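Local atomic coordinates of versicolorin reductase (Brucella melitensis, PDB entry 4NIM), a protein that probably catalyses nicotinamide-cofactor-dependent oxidation or reduction as a versicolorin-reductase-like short-chain dehydrogenase. Residues K16-T21 with Q41-C46; V191-I196 with G254-F259. One frame throughout, in Å; residues are numbered along the deposited sequence.

Contact 1. Residues K16-T21 with Q41-C46; sequences KIAVIT and QGLVIC
A18 and V44 meet in the tight middle of two parallel strands: V44 N gives its hydrogen to A18 O at 2.8 Å. A18 N in turn bonds to G42 O, and I20 N bonds to V44 O at 3.0 Å. The CA hydrogens of I17 and L43 add weaker contacts to G42 O and A18 O. On the face that holds A18, I20 and L43, CD2 of L43 sits 3.7 Å from A18 CB and touches I20 CD1 as well, the L43 and I20 chains crossing at a slant. On the face of V19 and V44 the two valines stand side by side, and CG2 of V19 is 3.9 Å from V44 CB. I17 sends CD1 to the backbone of G42, 3.7 Å from G42 N.

The ends are slacker. At the partly exposed K16 end, K16 O takes a long bond from G42 N (3.3 Å) and a weak, bent one from Q41 N. At the other end, still buried, no direct hydrogen bond joins T21 to C46; SG of C46, set between its own N and carbonyl carbon (chi1 60°), rests 3.7 Å from T21 CA. S23 OG bonds there to both I20 O and C46 N.

In chain order these are the first two strands, joined through helix 26-37 as a beta-alpha-beta unit of the Rossmann-type sheet; 66-71 lies beyond 42-47. Helix 26-37 sets F35 against A18 and I20, and A32 against I20, helix 77-91 lies on V19 and V44, and strand 96-99 borders 17-20 through backbone hydrogen bonds.

Contact 2. Residues V191-I196 with G254-F259; sequences VNSLNI and GAIVNF
N192 turns its amide toward the start of the other segment, where OD1 accepts the backbone N-H of A255 at 2.9 Å, 16° off the amide plane. Chi1 of -68° puts CG beside the backbone N of N192, anti to the carbonyl carbon; from there OD1 reaches A255 N and ND2 is bonded to M252 O. V191 O meanwhile takes the N-H of G254 at 2.7 Å; the positive phi of G254 suits glycine.

Beyond this turn, S193, N195 and I256 share one face. N195 and I256 slant across each other: CG2 of I256 lies 3.5 Å from N195 OD1, and CD1 of I256 touches S193 CB at 3.6 Å. The serine hydroxyl donates to N195 OD1 at 2.7 Å, and ND2 of the same amide bonds to D174 OD2 and S153 O, so both ends of the amide are engaged and its flip is fixed.

These are the last two strands of the parallel seven-stranded Rossmann sheet, with 256-259 at its edge within the chain and 190-196 hydrogen-bonded on its other flank to 147-153. Their backbones bond in the regular parallel pattern, from S193 N to A255 O through to F259 N and N195 O.

On the opposite face L194 runs obliquely to F259. CD1 of L194 approaches F259 CB at 3.8 Å and V257 CG1 at 3.9 Å. CG of F259 is anti to its own backbone N (chi1 -166°), and the ring leads away from 191-196 to touch L232 and V237, the latter in helix 234-245, which also packs on L194 through V237, A240 and I241.

Contact 1 and contact 2 belong to the same parallel sheet but lie on opposite sides of the chain's centre. Their centres are 20 Å apart and their nearest atoms about 11 Å, with strands 96-99 and 147-153 running between 17-20 and 190-196. In short-chain dehydrogenases the first beta-alpha-beta unit, to which contact 1 belongs, commonly binds the nicotinamide cofactor, so a similar role is likely here. Contact 2 lies in the later half, where residues 201-227 after strand 190-196 are not modelled. A 1,2-ethanediol, probably from the crystallisation liquor, lies about 4 Å from the I256 side chain.

Contact 1. Residues K16-T21 with Q41-C46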
ATOM      1  N   LYS A  16      14.800 -10.592  -3.544  1.00 29.15           N
ATOM      2  CA  LYS A  16      13.523 -10.430  -2.824  1.00 28.15           C
ATOM      3  C   LYS A  16      12.396 -10.600  -3.810  1.00 26.75           C
ATOM      4  O   LYS A  16      12.530 -10.205  -4.978  1.00 27.43           O
ATOM      5  CB  LYS A  16      13.419  -9.049  -2.189  1.00 26.95           C
ATOM      6  CG  LYS A  16      14.411  -8.723  -1.093  1.00 29.23           C
ATOM      7  CD  LYS A  16      14.406  -9.766   0.011  1.00 31.37           C
ATOM      8  CE  LYS A  16      15.222  -9.263   1.185  1.00 34.11           C
ATOM      9  NZ  LYS A  16      15.753 -10.452   1.909  1.00 37.86           N
ATOM     10  N   ILE A  17      11.304 -11.192  -3.321  1.00 25.10           N
ATOM     11  CA  ILE A  17      10.054 -11.336  -4.048  1.00 23.39           C
ATOM     12  C   ILE A  17       9.024 -10.400  -3.400  1.00 22.11           C
ATOM     13  O   ILE A  17       8.840 -10.454  -2.204  1.00 21.62           O
ATOM     14  CB  ILE A  17       9.527 -12.791  -3.939  1.00 24.33           C
ATOM     15  CG1 ILE A  17      10.609 -13.804  -4.341  1.00 26.38           C
ATOM     16  CG2 ILE A  17       8.277 -12.999  -4.805  1.00 23.99           C
ATOM     17  CD1 ILE A  17      11.013 -13.717  -5.791  1.00 26.81           C
ATOM     18  N   ALA A  18       8.387  -9.548  -4.194  1.00 21.30           N
ATOM     19  CA  ALA A  18       7.403  -8.588  -3.685  1.00 21.07           C
ATOM     20  C   ALA A  18       6.084  -8.625  -4.431  1.00 20.38           C
ATOM     21  O   ALA A  18       6.030  -8.789  -5.641  1.00 22.26           O
ATOM     22  CB  ALA A  18       7.973  -7.167  -3.731  1.00 20.93           C
ATOM     23  N   VAL A  19       5.007  -8.447  -3.674  1.00 20.33           N
ATOM     24  CA  VAL A  19       3.686  -8.121  -4.205  1.00 20.00           C
ATOM     25  C   VAL A  19       3.495  -6.636  -3.944  1.00 20.10           C
ATOM     26  O   VAL A  19       3.756  -6.183  -2.839  1.00 19.64           O
ATOM     27  CB  VAL A  19       2.595  -8.892  -3.471  1.00 20.11           C
ATOM     28  CG1 VAL A  19       1.208  -8.294  -3.775  1.00 19.36           C
ATOM     29  CG2 VAL A  19       2.670 -10.372  -3.827  1.00 20.61           C
ATOM     30  N   ILE A  20       3.098  -5.901  -4.982  1.00 19.87           N
ATOM     31  CA  ILE A  20       2.786  -4.463  -4.885  1.00 20.46           C
ATOM     32  C   ILE A  20       1.470  -4.237  -5.589  1.00 20.14           C
ATOM     33  O   ILE A  20       1.343  -4.593  -6.763  1.00 21.99           O
ATOM     34  CB  ILE A  20       3.841  -3.611  -5.594  1.00 21.35           C
ATOM     35  CG1 ILE A  20       5.241  -3.952  -5.074  1.00 22.31           C
ATOM     36  CG2 ILE A  20       3.500  -2.125  -5.476  1.00 21.87           C
ATOM     37  CD1 ILE A  20       6.377  -3.491  -5.974  1.00 23.12           C
ATOM     38  N   THR A  21       0.460  -3.732  -4.863  1.00 19.81           N
ATOM     39  CA  THR A  21      -0.847  -3.475  -5.445  1.00 19.58           C
ATOM     40  C   THR A  21      -0.866  -2.056  -6.043  1.00 20.87           C
ATOM     41  O   THR A  21       0.044  -1.275  -5.796  1.00 21.77           O
ATOM     42  CB  THR A  21      -1.970  -3.636  -4.402  1.00 19.17           C
ATOM     43  OG1 THR A  21      -1.788  -2.692  -3.326  1.00 19.21           O
ATOM     44  CG2 THR A  21      -1.991  -5.084  -3.847  1.00 19.05           C
ATOM     45  N   GLN A  41      14.262  -9.723  -7.308  1.00 29.79           N
ATOM     46  CA  GLN A  41      14.170 -10.925  -8.109  1.00 30.84           C
ATOM     47  C   GLN A  41      12.825 -11.086  -8.810  1.00 28.77           C
ATOM     48  O   GLN A  41      12.773 -11.416  -9.990  1.00 28.93           O
ATOM     49  CB  GLN A  41      14.451 -12.113  -7.210  1.00 34.65           C
ATOM     50  CG  GLN A  41      14.668 -13.411  -7.966  1.00 40.01           C
ATOM     51  CD  GLN A  41      15.095 -14.545  -7.061  1.00 45.14           C
ATOM     52  OE1 GLN A  41      15.727 -14.343  -6.022  1.00 47.66           O
ATOM     53  NE2 GLN A  41      14.755 -15.764  -7.465  1.00 50.10           N
ATOM     54  N   GLY A  42      11.712 -10.885  -8.094  1.00 26.38           N
ATOM     55  CA  GLY A  42      10.417 -11.193  -8.661  1.00 25.58           C
ATOM     56  C   GLY A  42       9.388 -10.243  -8.098  1.00 24.51           C
ATOM     57  O   GLY A  42       9.455  -9.908  -6.957  1.00 23.26           O
ATOM     58  N   LEU A  43       8.503  -9.768  -8.959  1.00 24.29           N
ATOM     59  CA  LEU A  43       7.506  -8.803  -8.617  1.00 23.88           C
ATOM     60  C   LEU A  43       6.172  -9.304  -9.117  1.00 24.11           C
ATOM     61  O   LEU A  43       6.050  -9.769 -10.237  1.00 25.55           O
ATOM     62  CB  LEU A  43       7.840  -7.468  -9.262  1.00 24.48           C
ATOM     63  CG  LEU A  43       9.095  -6.797  -8.708  1.00 25.16           C
ATOM     64  CD1 LEU A  43       9.497  -5.628  -9.609  1.00 26.52           C
ATOM     65  CD2 LEU A  43       8.873  -6.375  -7.233  1.00 24.09           C
ATOM     66  N   VAL A  44       5.142  -9.202  -8.270  1.00 23.36           N
ATOM     67  CA  VAL A  44       3.794  -9.486  -8.682  1.00 23.23           C
ATOM     68  C   VAL A  44       3.106  -8.165  -8.636  1.00 23.64           C
ATOM     69  O   VAL A  44       3.066  -7.510  -7.567  1.00 21.90           O
ATOM     70  CB  VAL A  44       3.083 -10.477  -7.738  1.00 23.69           C
ATOM     71  CG1 VAL A  44       1.675 -10.763  -8.219  1.00 23.49           C
ATOM     72  CG2 VAL A  44       3.866 -11.781  -7.693  1.00 24.57           C
ATOM     73  N   ILE A  45       2.604  -7.756  -9.788  1.00 24.32           N
ATOM     74  CA  ILE A  45       1.856  -6.519  -9.913  1.00 24.57           C
ATOM     75  C   ILE A  45       0.419  -6.801 -10.317  1.00 25.19           C
ATOM     76  O   ILE A  45       0.080  -7.901 -10.787  1.00 26.19           O
ATOM     77  CB  ILE A  45       2.504  -5.532 -10.916  1.00 24.82           C
ATOM     78  CG1 ILE A  45       2.771  -6.202 -12.268  1.00 25.94           C
ATOM     79  CG2 ILE A  45       3.792  -4.969 -10.318  1.00 25.08           C
ATOM     80  CD1 ILE A  45       2.862  -5.219 -13.394  1.00 27.74           C
ATOM     81  N   CYS A  46      -0.449  -5.814 -10.138  1.00 25.10           N
ATOM     82  CA  CYS A  46      -1.873  -6.078 -10.322  1.00 26.83           C
ATOM     83  C   CYS A  46      -2.727  -4.839 -10.472  1.00 26.90           C
ATOM     84  O   CYS A  46      -2.324  -3.730 -10.102  1.00 26.83           O
ATOM     85  CB  CYS A  46      -2.436  -6.913  -9.164  1.00 27.61           C
ATOM     86  SG  CYS A  46      -2.284  -6.115  -7.535  1.00 28.02           S
TER

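Contact 2. Residues V191-I196 with G254-F259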
ATOM      1  N   VAL A 191       5.502  -4.647   9.965  1.00 17.74           N
ATOM      2  CA  VAL A 191       4.367  -3.983   9.300  1.00 17.15           C
ATOM      3  C   VAL A 191       4.356  -2.494   9.656  1.00 16.35           C
ATOM      4  O   VAL A 191       4.151  -2.122  10.813  1.00 16.38           O
ATOM      5  CB  VAL A 191       3.028  -4.601   9.709  1.00 18.19           C
ATOM      6  CG1 VAL A 191       1.907  -4.089   8.800  1.00 18.25           C
ATOM      7  CG2 VAL A 191       3.104  -6.141   9.678  1.00 19.13           C
ATOM      8  N   ASN A 192       4.525  -1.660   8.655  1.00 15.70           N
ATOM      9  CA  ASN A 192       4.648  -0.234   8.847  1.00 15.91           C
ATOM     10  C   ASN A 192       3.764   0.495   7.874  1.00 15.73           C
ATOM     11  O   ASN A 192       3.359  -0.058   6.819  1.00 16.48           O
ATOM     12  CB  ASN A 192       6.086   0.206   8.661  1.00 16.21           C
ATOM     13  CG  ASN A 192       6.990  -0.307   9.747  1.00 16.62           C
ATOM     14  OD1 ASN A 192       6.929   0.127  10.895  1.00 17.36           O
ATOM     15  ND2 ASN A 192       7.868  -1.208   9.368  1.00 17.22           N
ATOM     16  N   SER A 193       3.443   1.732   8.236  1.00 16.01           N
ATOM     17  CA  SER A 193       2.596   2.556   7.398  1.00 15.94           C
ATOM     18  C   SER A 193       3.270   3.832   6.941  1.00 15.73           C
ATOM     19  O   SER A 193       3.984   4.459   7.700  1.00 16.35           O
ATOM     20  CB  SER A 193       1.313   2.940   8.207  1.00 16.76           C
ATOM     21  OG  SER A 193       0.480   3.731   7.380  1.00 17.88           O
ATOM     22  N   LEU A 194       3.007   4.206   5.700  1.00 15.66           N
ATOM     23  CA  LEU A 194       3.469   5.461   5.170  1.00 16.20           C
ATOM     24  C   LEU A 194       2.236   6.284   4.848  1.00 16.40           C
ATOM     25  O   LEU A 194       1.414   5.875   4.016  1.00 16.65           O
ATOM     26  CB  LEU A 194       4.348   5.250   3.923  1.00 16.39           C
ATOM     27  CG  LEU A 194       5.016   6.538   3.441  1.00 17.45           C
ATOM     28  CD1 LEU A 194       6.114   6.975   4.399  1.00 17.93           C
ATOM     29  CD2 LEU A 194       5.588   6.324   2.032  1.00 18.57           C
ATOM     30  N   ASN A 195       2.087   7.425   5.523  1.00 17.02           N
ATOM     31  CA  ASN A 195       0.831   8.162   5.459  1.00 17.10           C
ATOM     32  C   ASN A 195       1.042   9.379   4.577  1.00 17.55           C
ATOM     33  O   ASN A 195       1.585  10.394   5.017  1.00 17.58           O
ATOM     34  CB  ASN A 195       0.298   8.562   6.833  1.00 17.83           C
ATOM     35  CG  ASN A 195      -0.208   7.375   7.627  1.00 17.72           C
ATOM     36  OD1 ASN A 195       0.524   6.398   7.813  1.00 17.13           O
ATOM     37  ND2 ASN A 195      -1.435   7.477   8.139  1.00 18.56           N
ATOM     38  N   ILE A 196       0.568   9.276   3.352  1.00 17.90           N
ATOM     39  CA  ILE A 196       0.941  10.231   2.316  1.00 18.96           C
ATOM     40  C   ILE A 196      -0.081  11.306   2.076  1.00 20.19           C
ATOM     41  O   ILE A 196      -1.292  11.178   2.371  1.00 20.08           O
ATOM     42  CB  ILE A 196       1.292   9.532   0.966  1.00 19.52           C
ATOM     43  CG1 ILE A 196       0.095   8.770   0.382  1.00 20.39           C
ATOM     44  CG2 ILE A 196       2.482   8.621   1.130  1.00 18.96           C
ATOM     45  CD1 ILE A 196       0.328   8.334  -1.055  1.00 21.39           C
ATOM     46  N   GLY A 254       5.209  -1.330  13.146  1.00 15.16           N
ATOM     47  CA  GLY A 254       4.116  -0.631  13.819  1.00 15.55           C
ATOM     48  C   GLY A 254       4.207   0.886  13.694  1.00 15.37           C
ATOM     49  O   GLY A 254       3.432   1.607  14.290  1.00 15.73           O
ATOM     50  N   ALA A 255       5.110   1.358  12.853  1.00 15.70           N
ATOM     51  CA  ALA A 255       5.298   2.804  12.722  1.00 15.96           C
ATOM     52  C   ALA A 255       4.257   3.360  11.808  1.00 16.17           C
ATOM     53  O   ALA A 255       3.841   2.690  10.861  1.00 15.83           O
ATOM     54  CB  ALA A 255       6.693   3.110  12.222  1.00 16.20           C
ATOM     55  N   ILE A 256       3.808   4.574  12.131  1.00 16.54           N
ATOM     56  CA  ILE A 256       2.897   5.373  11.304  1.00 16.78           C
ATOM     57  C   ILE A 256       3.732   6.574  10.890  1.00 16.79           C
ATOM     58  O   ILE A 256       4.046   7.422  11.714  1.00 16.74           O
ATOM     59  CB  ILE A 256       1.648   5.838  12.123  1.00 17.56           C
ATOM     60  CG1 ILE A 256       0.820   4.658  12.652  1.00 18.08           C
ATOM     61  CG2 ILE A 256       0.790   6.804  11.290  1.00 18.19           C
ATOM     62  CD1 ILE A 256       0.415   3.626  11.644  1.00 18.92           C
ATOM     63  N   VAL A 257       4.242   6.567   9.651  1.00 17.09           N
ATOM     64  CA  VAL A 257       5.202   7.543   9.194  1.00 16.65           C
ATOM     65  C   VAL A 257       4.497   8.546   8.267  1.00 16.50           C
ATOM     66  O   VAL A 257       4.116   8.228   7.116  1.00 16.02           O
ATOM     67  CB  VAL A 257       6.332   6.830   8.440  1.00 16.66           C
ATOM     68  CG1 VAL A 257       7.403   7.802   7.997  1.00 17.09           C
ATOM     69  CG2 VAL A 257       6.902   5.683   9.305  1.00 16.95           C
ATOM     70  N   ASN A 258       4.342   9.749   8.745  1.00 16.34           N
ATOM     71  CA  ASN A 258       3.693  10.812   7.963  1.00 17.21           C
ATOM     72  C   ASN A 258       4.624  11.298   6.883  1.00 17.60           C
ATOM     73  O   ASN A 258       5.774  11.623   7.149  1.00 18.65           O
ATOM     74  CB  ASN A 258       3.301  11.962   8.839  1.00 17.86           C
ATOM     75  CG  ASN A 258       2.272  11.579   9.867  1.00 18.52           C
ATOM     76  OD1 ASN A 258       2.595  11.317  11.044  1.00 21.63           O
ATOM     77  ND2 ASN A 258       1.075  11.417   9.430  1.00 20.15           N
ATOM     78  N   PHE A 259       4.102  11.419   5.682  1.00 17.59           N
ATOM     79  CA  PHE A 259       4.889  11.807   4.533  1.00 18.17           C
ATOM     80  C   PHE A 259       4.140  12.850   3.749  1.00 17.34           C
ATOM     81  O   PHE A 259       3.376  12.519   2.866  1.00 17.50           O
ATOM     82  CB  PHE A 259       5.193  10.605   3.665  1.00 19.35           C
ATOM     83  CG  PHE A 259       6.272  10.849   2.646  1.00 20.37           C
ATOM     84  CD1 PHE A 259       5.961  11.409   1.411  1.00 22.69           C
ATOM     85  CD2 PHE A 259       7.591  10.574   2.931  1.00 22.30           C
ATOM     86  CE1 PHE A 259       6.952  11.665   0.451  1.00 23.42           C
ATOM     87  CE2 PHE A 259       8.597  10.801   1.975  1.00 22.72           C
ATOM     88  CZ  PHE A 259       8.275  11.387   0.755  1.00 23.96           C
TER